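Local structure of 4-amino-4-deoxy-L-arabinose transferase or related glycosyltransferases of PMT family (Cupriavidus metallidurans, 5EZM) at residues Pro89-His92 / Met93-Val97; Thr31-Val34 / Val35-Val38. The protein probably transfers 4-amino-4-deoxy-L-arabinose to lipid A in the bacterial membrane, as a zinc-binding glycosyltransferase of the GT-C class. All coordinates share one frame; numbering follows the deposited sequence.

Interaction 1 (Pro89-His92 / Met93-Val97)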
ATOM      1  N   PRO A  89      10.922  -8.270  -3.456  1.00 68.68           N
ATOM      2  CA  PRO A  89      11.194  -9.350  -2.486  1.00 67.98           C
ATOM      3  C   PRO A  89       9.896  -9.926  -1.943  1.00 66.20           C
ATOM      4  O   PRO A  89       8.824  -9.336  -2.142  1.00 65.36           O
ATOM      5  CB  PRO A  89      12.003  -8.637  -1.387  1.00 67.20           C
ATOM      6  CG  PRO A  89      12.423  -7.333  -1.978  1.00 68.06           C
ATOM      7  CD  PRO A  89      11.347  -6.960  -2.942  1.00 68.64           C
ATOM      8  N   PRO A  90       9.942 -11.062  -1.242  1.00 64.21           N
ATOM      9  CA  PRO A  90       8.728 -11.876  -1.048  1.00 62.72           C
ATOM     10  C   PRO A  90       7.974 -11.747   0.273  1.00 61.32           C
ATOM     11  O   PRO A  90       6.964 -12.442   0.422  1.00 62.24           O
ATOM     12  CB  PRO A  90       9.294 -13.292  -1.173  1.00 63.18           C
ATOM     13  CG  PRO A  90      10.613 -13.185  -0.494  1.00 64.59           C
ATOM     14  CD  PRO A  90      11.146 -11.802  -0.817  1.00 64.25           C
ATOM     15  N   PHE A  91       8.402 -10.915   1.227  1.00 58.92           N
ATOM     16  CA  PHE A  91       7.790 -10.964   2.556  1.00 56.08           C
ATOM     17  C   PHE A  91       6.297 -10.654   2.502  1.00 54.64           C
ATOM     18  O   PHE A  91       5.483 -11.342   3.134  1.00 55.27           O
ATOM     19  CB  PHE A  91       8.497 -10.009   3.515  1.00 55.91           C
ATOM     20  CG  PHE A  91       7.836  -9.917   4.864  1.00 55.02           C
ATOM     21  CD1 PHE A  91       7.885 -10.985   5.747  1.00 55.62           C
ATOM     22  CD2 PHE A  91       7.158  -8.771   5.245  1.00 52.08           C
ATOM     23  CE1 PHE A  91       7.273 -10.910   6.988  1.00 53.38           C
ATOM     24  CE2 PHE A  91       6.545  -8.694   6.485  1.00 51.74           C
ATOM     25  CZ  PHE A  91       6.605  -9.764   7.357  1.00 51.39           C
ATOM     26  N   HIS A  92       5.916  -9.614   1.757  1.00 54.00           N
ATOM     27  CA  HIS A  92       4.499  -9.310   1.582  1.00 53.73           C
ATOM     28  C   HIS A  92       3.741 -10.529   1.073  1.00 53.88           C
ATOM     29  O   HIS A  92       2.645 -10.844   1.558  1.00 51.28           O
ATOM     30  CB  HIS A  92       4.338  -8.128   0.622  1.00 53.16           C
ATOM     31  CG  HIS A  92       2.914  -7.749   0.353  1.00 55.31           C
ATOM     32  ND1 HIS A  92       2.305  -6.669   0.956  1.00 56.46           N
ATOM     33  CD2 HIS A  92       1.981  -8.299  -0.461  1.00 55.55           C
ATOM     34  CE1 HIS A  92       1.059  -6.572   0.528  1.00 55.81           C
ATOM     35  NE2 HIS A  92       0.837  -7.550  -0.332  1.00 55.13           N
ATOM     36  N   MET A  93       4.328 -11.246   0.112  1.00 56.15           N
ATOM     37  CA  MET A  93       3.676 -12.437  -0.418  1.00 59.05           C
ATOM     38  C   MET A  93       3.620 -13.547   0.622  1.00 57.51           C
ATOM     39  O   MET A  93       2.616 -14.256   0.717  1.00 54.03           O
ATOM     40  CB  MET A  93       4.388 -12.910  -1.685  1.00 63.00           C
ATOM     41  CG  MET A  93       4.012 -12.101  -2.919  1.00 65.72           C
ATOM     42  SD  MET A  93       4.672 -10.419  -2.913  1.00 68.19           S
ATOM     43  CE  MET A  93       6.326 -10.705  -3.539  1.00 67.76           C
ATOM     44  N   TRP A  94       4.686 -13.714   1.411  1.00 58.16           N
ATOM     45  CA  TRP A  94       4.660 -14.693   2.493  1.00 55.90           C
ATOM     46  C   TRP A  94       3.485 -14.439   3.429  1.00 55.80           C
ATOM     47  O   TRP A  94       2.716 -15.357   3.752  1.00 56.41           O
ATOM     48  CB  TRP A  94       5.976 -14.655   3.267  1.00 55.49           C
ATOM     49  CG  TRP A  94       7.144 -15.179   2.507  1.00 59.53           C
ATOM     50  CD1 TRP A  94       7.114 -15.886   1.337  1.00 61.08           C
ATOM     51  CD2 TRP A  94       8.525 -15.042   2.860  1.00 62.14           C
ATOM     52  NE1 TRP A  94       8.395 -16.200   0.942  1.00 62.10           N
ATOM     53  CE2 TRP A  94       9.279 -15.693   1.858  1.00 62.31           C
ATOM     54  CE3 TRP A  94       9.199 -14.434   3.926  1.00 62.31           C
ATOM     55  CZ2 TRP A  94      10.671 -15.750   1.891  1.00 62.48           C
ATOM     56  CZ3 TRP A  94      10.586 -14.493   3.956  1.00 63.05           C
ATOM     57  CH2 TRP A  94      11.304 -15.145   2.944  1.00 63.62           C
ATOM     58  N   VAL A  95       3.323 -13.186   3.863  1.00 54.41           N
ATOM     59  CA  VAL A  95       2.233 -12.854   4.777  1.00 55.39           C
ATOM     60  C   VAL A  95       0.889 -13.122   4.114  1.00 55.90           C
ATOM     61  O   VAL A  95       0.008 -13.769   4.697  1.00 57.85           O
ATOM     62  CB  VAL A  95       2.349 -11.393   5.247  1.00 55.81           C
ATOM     63  CG1 VAL A  95       1.182 -11.041   6.157  1.00 55.69           C
ATOM     64  CG2 VAL A  95       3.677 -11.172   5.961  1.00 55.82           C
ATOM     65  N   THR A  96       0.719 -12.645   2.877  1.00 54.98           N
ATOM     66  CA  THR A  96      -0.547 -12.854   2.183  1.00 50.21           C
ATOM     67  C   THR A  96      -0.856 -14.337   2.040  1.00 51.07           C
ATOM     68  O   THR A  96      -2.017 -14.746   2.142  1.00 54.93           O
ATOM     69  CB  THR A  96      -0.527 -12.180   0.809  1.00 47.96           C
ATOM     70  OG1 THR A  96      -0.193 -10.791   0.949  1.00 45.56           O
ATOM     71  CG2 THR A  96      -1.896 -12.299   0.140  1.00 46.27           C
ATOM     72  N   VAL A  97       0.171 -15.162   1.825  1.00 52.00           N
ATOM     73  CA  VAL A  97      -0.053 -16.591   1.632  1.00 55.47           C
ATOM     74  C   VAL A  97      -0.466 -17.249   2.941  1.00 58.48           C
ATOM     75  O   VAL A  97      -1.335 -18.131   2.958  1.00 60.60           O
ATOM     76  CB  VAL A  97       1.194 -17.264   1.028  1.00 54.84           C
ATOM     77  CG1 VAL A  97       1.099 -18.770   1.166  1.00 53.81           C
ATOM     78  CG2 VAL A  97       1.333 -16.895  -0.436  1.00 55.42           C
TER
HETATM   79  O   HOH W   1      -1.501  -9.415  -1.286  1.00 44.21           O
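Pro90 sets its CB and CG over one face of the Trp94 indole, the two side chains running alongside each other and pointing the same way. Pro90 CG sits 3.5 Å from Trp94 CZ2, and Pro90 CB stands over the five-membered ring, 4.0 Å from its centroid, in a CH-pi contact. With CG anti to its own carbonyl carbon (chi1 -70°), Trp94 swings back along the chain onto the proline. This is the tight side: Trp75 O accepts the Trp94 NE1 hydrogen bond, and Trp250 meets the indole edge-to-face.

Residues 91-97 form the start of helix 91-103 within the GT-C membrane fold, with the two prolines just before it. Proline suits the place before this first turn, where a missing N-H costs no helical bond, while Pro90 O still accepts from Trp94 N at 2.8 Å. Two residues on, His92 O is gripped from opposite faces of its plane by Thr96 N and by Thr96 OG1, the hydroxyl at 2.9 Å lying above the plane. Threonine can bend its hydroxyl back to the helix in this way. A water donates to Thr96 OG1 and lies 3.1 Å from His92 NE2, while His92 ND1 bonds to Thr163 OG1.

Packing is looser around Phe91, which remains partly exposed and leans on helix 185-206. Val95 CG2 rests over one face of its ring, 3.8 Å from the centroid, offset toward the CZ end. The Phe91 and Trp94 side chains cross at about a right angle, Trp94 CE3 meeting the phenyl edge 4.1 Å from Phe91 CD1. Apolar groups suit this side, where a bound lipid touches Val95.

Interaction 2 (Thr31-Val34 / Val35-Val38). With MPG ([(Z)-octadec-9-enyl] (2R)-2,3-bis(oxidanyl)propanoate), chain B; MPG ([(Z)-octadec-9-enyl] (2R)-2,3-bis(oxidanyl)propanoate), chain C.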
ATOM      1  N   THR A  31     -12.910   4.732  30.565  1.00122.82           N
ATOM      2  CA  THR A  31     -12.344   3.688  29.713  1.00121.55           C
ATOM      3  C   THR A  31     -13.401   3.093  28.790  1.00120.53           C
ATOM      4  O   THR A  31     -13.091   2.709  27.656  1.00116.15           O
ATOM      5  CB  THR A  31     -11.704   2.594  30.573  1.00122.17           C
ATOM      6  OG1 THR A  31     -10.657   3.162  31.370  1.00123.59           O
ATOM      7  CG2 THR A  31     -11.117   1.490  29.705  1.00119.65           C
ATOM      8  N   GLY A  32     -14.655   3.039  29.248  1.00123.62           N
ATOM      9  CA  GLY A  32     -15.751   2.580  28.412  1.00122.13           C
ATOM     10  C   GLY A  32     -15.888   3.337  27.108  1.00118.14           C
ATOM     11  O   GLY A  32     -16.475   2.812  26.157  1.00116.50           O
ATOM     12  N   TRP A  33     -15.367   4.564  27.040  1.00112.30           N
ATOM     13  CA  TRP A  33     -15.306   5.271  25.767  1.00104.45           C
ATOM     14  C   TRP A  33     -14.170   4.739  24.902  1.00101.03           C
ATOM     15  O   TRP A  33     -14.378   4.401  23.731  1.00100.03           O
ATOM     16  CB  TRP A  33     -15.144   6.776  25.997  1.00101.23           C
ATOM     17  CG  TRP A  33     -16.351   7.424  26.600  1.00100.26           C
ATOM     18  CD1 TRP A  33     -16.450   7.979  27.844  1.00100.88           C
ATOM     19  CD2 TRP A  33     -17.637   7.576  25.988  1.00 98.63           C
ATOM     20  NE1 TRP A  33     -17.717   8.471  28.042  1.00100.75           N
ATOM     21  CE2 TRP A  33     -18.466   8.235  26.919  1.00 99.53           C
ATOM     22  CE3 TRP A  33     -18.169   7.222  24.744  1.00 96.49           C
ATOM     23  CZ2 TRP A  33     -19.797   8.546  26.644  1.00100.11           C
ATOM     24  CZ3 TRP A  33     -19.490   7.530  24.473  1.00 96.21           C
ATOM     25  CH2 TRP A  33     -20.288   8.186  25.418  1.00 98.10           C
ATOM     26  N   VAL A  34     -12.964   4.646  25.474  1.00 98.65           N
ATOM     27  CA  VAL A  34     -11.805   4.149  24.731  1.00 94.73           C
ATOM     28  C   VAL A  34     -12.111   2.782  24.134  1.00 91.53           C
ATOM     29  O   VAL A  34     -12.032   2.581  22.915  1.00 90.41           O
ATOM     30  CB  VAL A  34     -10.564   4.098  25.638  1.00 95.27           C
ATOM     31  CG1 VAL A  34      -9.370   3.543  24.876  1.00 92.82           C
ATOM     32  CG2 VAL A  34     -10.257   5.480  26.191  1.00 96.83           C
ATOM     33  N   VAL A  35     -12.486   1.830  24.995  1.00 89.54           N
ATOM     34  CA  VAL A  35     -12.876   0.498  24.534  1.00 86.01           C
ATOM     35  C   VAL A  35     -13.899   0.604  23.414  1.00 82.11           C
ATOM     36  O   VAL A  35     -13.814  -0.105  22.405  1.00 83.30           O
ATOM     37  CB  VAL A  35     -13.411  -0.342  25.708  1.00 87.98           C
ATOM     38  CG1 VAL A  35     -13.838  -1.719  25.225  1.00 87.69           C
ATOM     39  CG2 VAL A  35     -12.362  -0.456  26.798  1.00 89.73           C
ATOM     40  N   LEU A  36     -14.872   1.505  23.564  1.00 78.92           N
ATOM     41  CA  LEU A  36     -15.835   1.732  22.492  1.00 77.82           C
ATOM     42  C   LEU A  36     -15.135   2.245  21.240  1.00 77.41           C
ATOM     43  O   LEU A  36     -15.199   1.620  20.173  1.00 76.95           O
ATOM     44  CB  LEU A  36     -16.907   2.715  22.958  1.00 77.71           C
ATOM     45  CG  LEU A  36     -17.867   3.222  21.884  1.00 78.13           C
ATOM     46  CD1 LEU A  36     -18.685   2.083  21.307  1.00 77.43           C
ATOM     47  CD2 LEU A  36     -18.769   4.294  22.462  1.00 82.90           C
ATOM     48  N   PHE A  37     -14.428   3.374  21.374  1.00 75.90           N
ATOM     49  CA  PHE A  37     -13.743   4.003  20.250  1.00 71.60           C
ATOM     50  C   PHE A  37     -12.944   2.979  19.454  1.00 68.88           C
ATOM     51  O   PHE A  37     -13.245   2.705  18.284  1.00 67.37           O
ATOM     52  CB  PHE A  37     -12.833   5.118  20.776  1.00 72.85           C
ATOM     53  CG  PHE A  37     -12.155   5.921  19.700  1.00 72.98           C
ATOM     54  CD1 PHE A  37     -12.722   7.097  19.237  1.00 72.24           C
ATOM     55  CD2 PHE A  37     -10.941   5.512  19.166  1.00 71.43           C
ATOM     56  CE1 PHE A  37     -12.099   7.841  18.255  1.00 70.86           C
ATOM     57  CE2 PHE A  37     -10.316   6.250  18.183  1.00 69.59           C
ATOM     58  CZ  PHE A  37     -10.895   7.415  17.726  1.00 69.72           C
ATOM     59  N   VAL A  38     -11.946   2.370  20.102  1.00 68.06           N
ATOM     60  CA  VAL A  38     -11.094   1.388  19.437  1.00 64.41           C
ATOM     61  C   VAL A  38     -11.940   0.301  18.790  1.00 65.67           C
ATOM     62  O   VAL A  38     -11.716  -0.076  17.631  1.00 63.79           O
ATOM     63  CB  VAL A  38     -10.081   0.797  20.432  1.00 61.71           C
ATOM     64  CG1 VAL A  38      -9.175  -0.196  19.729  1.00 60.53           C
ATOM     65  CG2 VAL A  38      -9.267   1.908  21.069  1.00 61.55           C
TER
HETATM   66  C2  MPG B 627     -20.815   3.322  26.017  1.00 88.60           C
HETATM   67  C3  MPG B 627     -20.883   4.316  27.168  1.00 90.10           C
HETATM   68  C4  MPG B 627     -19.629   4.280  28.027  1.00 92.14           C
HETATM   69  C5  MPG B 627     -19.784   5.068  29.339  1.00 92.56           C
HETATM   70  C6  MPG B 627     -18.458   5.179  30.110  1.00 92.21           C
HETATM   71  C1  MPG B 627     -22.126   3.261  25.229  1.00 88.73           C
HETATM   72  C2  MPG C 640     -21.573  11.758  24.615  1.00100.76           C
HETATM   73  C3  MPG C 640     -20.587  12.283  25.652  1.00102.16           C
HETATM   74  C4  MPG C 640     -21.174  12.304  27.055  1.00103.02           C
HETATM   75  C5  MPG C 640     -20.122  12.624  28.131  1.00103.09           C
HETATM   76  C6  MPG C 640     -20.555  12.153  29.530  1.00102.00           C
HETATM   77  C1  MPG C 640     -20.903  11.462  23.270  1.00 99.33           C
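Trp33 and Leu36 lie side by side on helix 31-47, a predicted membrane-spanning helix of the GT-C fold, and the whole contact is one of neighbouring turns along that helix.

Backbone hydrogen bonds of the i to i+4 kind tie the turns together. Val35 N reaches Thr31 O at 2.9 Å, and Phe37 N and Val38 N are bound likewise to Trp33 O and Val34 O. The bond from Leu36 N to Gly32 O is weak, at 3.3 Å.

Apolar side-chain contacts make up the second group. Leu36 has CG anti to its backbone N (chi1 171°), and its CD2 branch touches the benzene part of the indole, 3.8 Å from Trp33 CE3. Thr31 CG2 meets Val35 CG2 at 3.7 Å, so the threonine offers its methyl to the valine. Val34 CG1 and Val38 CG2 lie alongside each other at 4.1 Å. Branched aliphatic residues suit a helix bordered by hydrocarbon, and Phe37 instead packs against Leu143 and Leu146 of helix 135-147.

Lipid contacts form the third group. Two molecules of the crystal lipid MPG flank Trp33. With no side chain on Gly32, the alkyl chain of MPG (chain B) comes close to the backbone, its C4 lying 3.9 Å from Gly32 O. The same chain passes over one face of the indole, C4 above its centre. Tryptophan's broad apolar surface suits such contact with hydrocarbon. With CG anti to the carbonyl carbon (chi1 -68°), Trp33 carries its indole out between the two lipids: NE1 lies 4.0 Å from C6 of MPG (chain B), while CH2 lies 3.9 Å from C2 of MPG (chain C).

How the interactions relate
Interactions 1 and 2 are separate helical turns that do not touch: their centres are 33 Å apart and their nearest atoms about 20 Å apart. The 31-38 turn comes earlier in the chain and lies farther out, its centre 28 Å from that of the protein against 13 Å for 89-97. Interaction 1 is the one near the zinc site formed by Glu87, His268 and His270; the Pro89 side chain is about 7 Å from that of Glu87 and about 6 Å from bound phosphocholine. Both meet crystal lipid, through Trp94 and Val95 in one case and through Gly32, Trp33 and Val34 in the other.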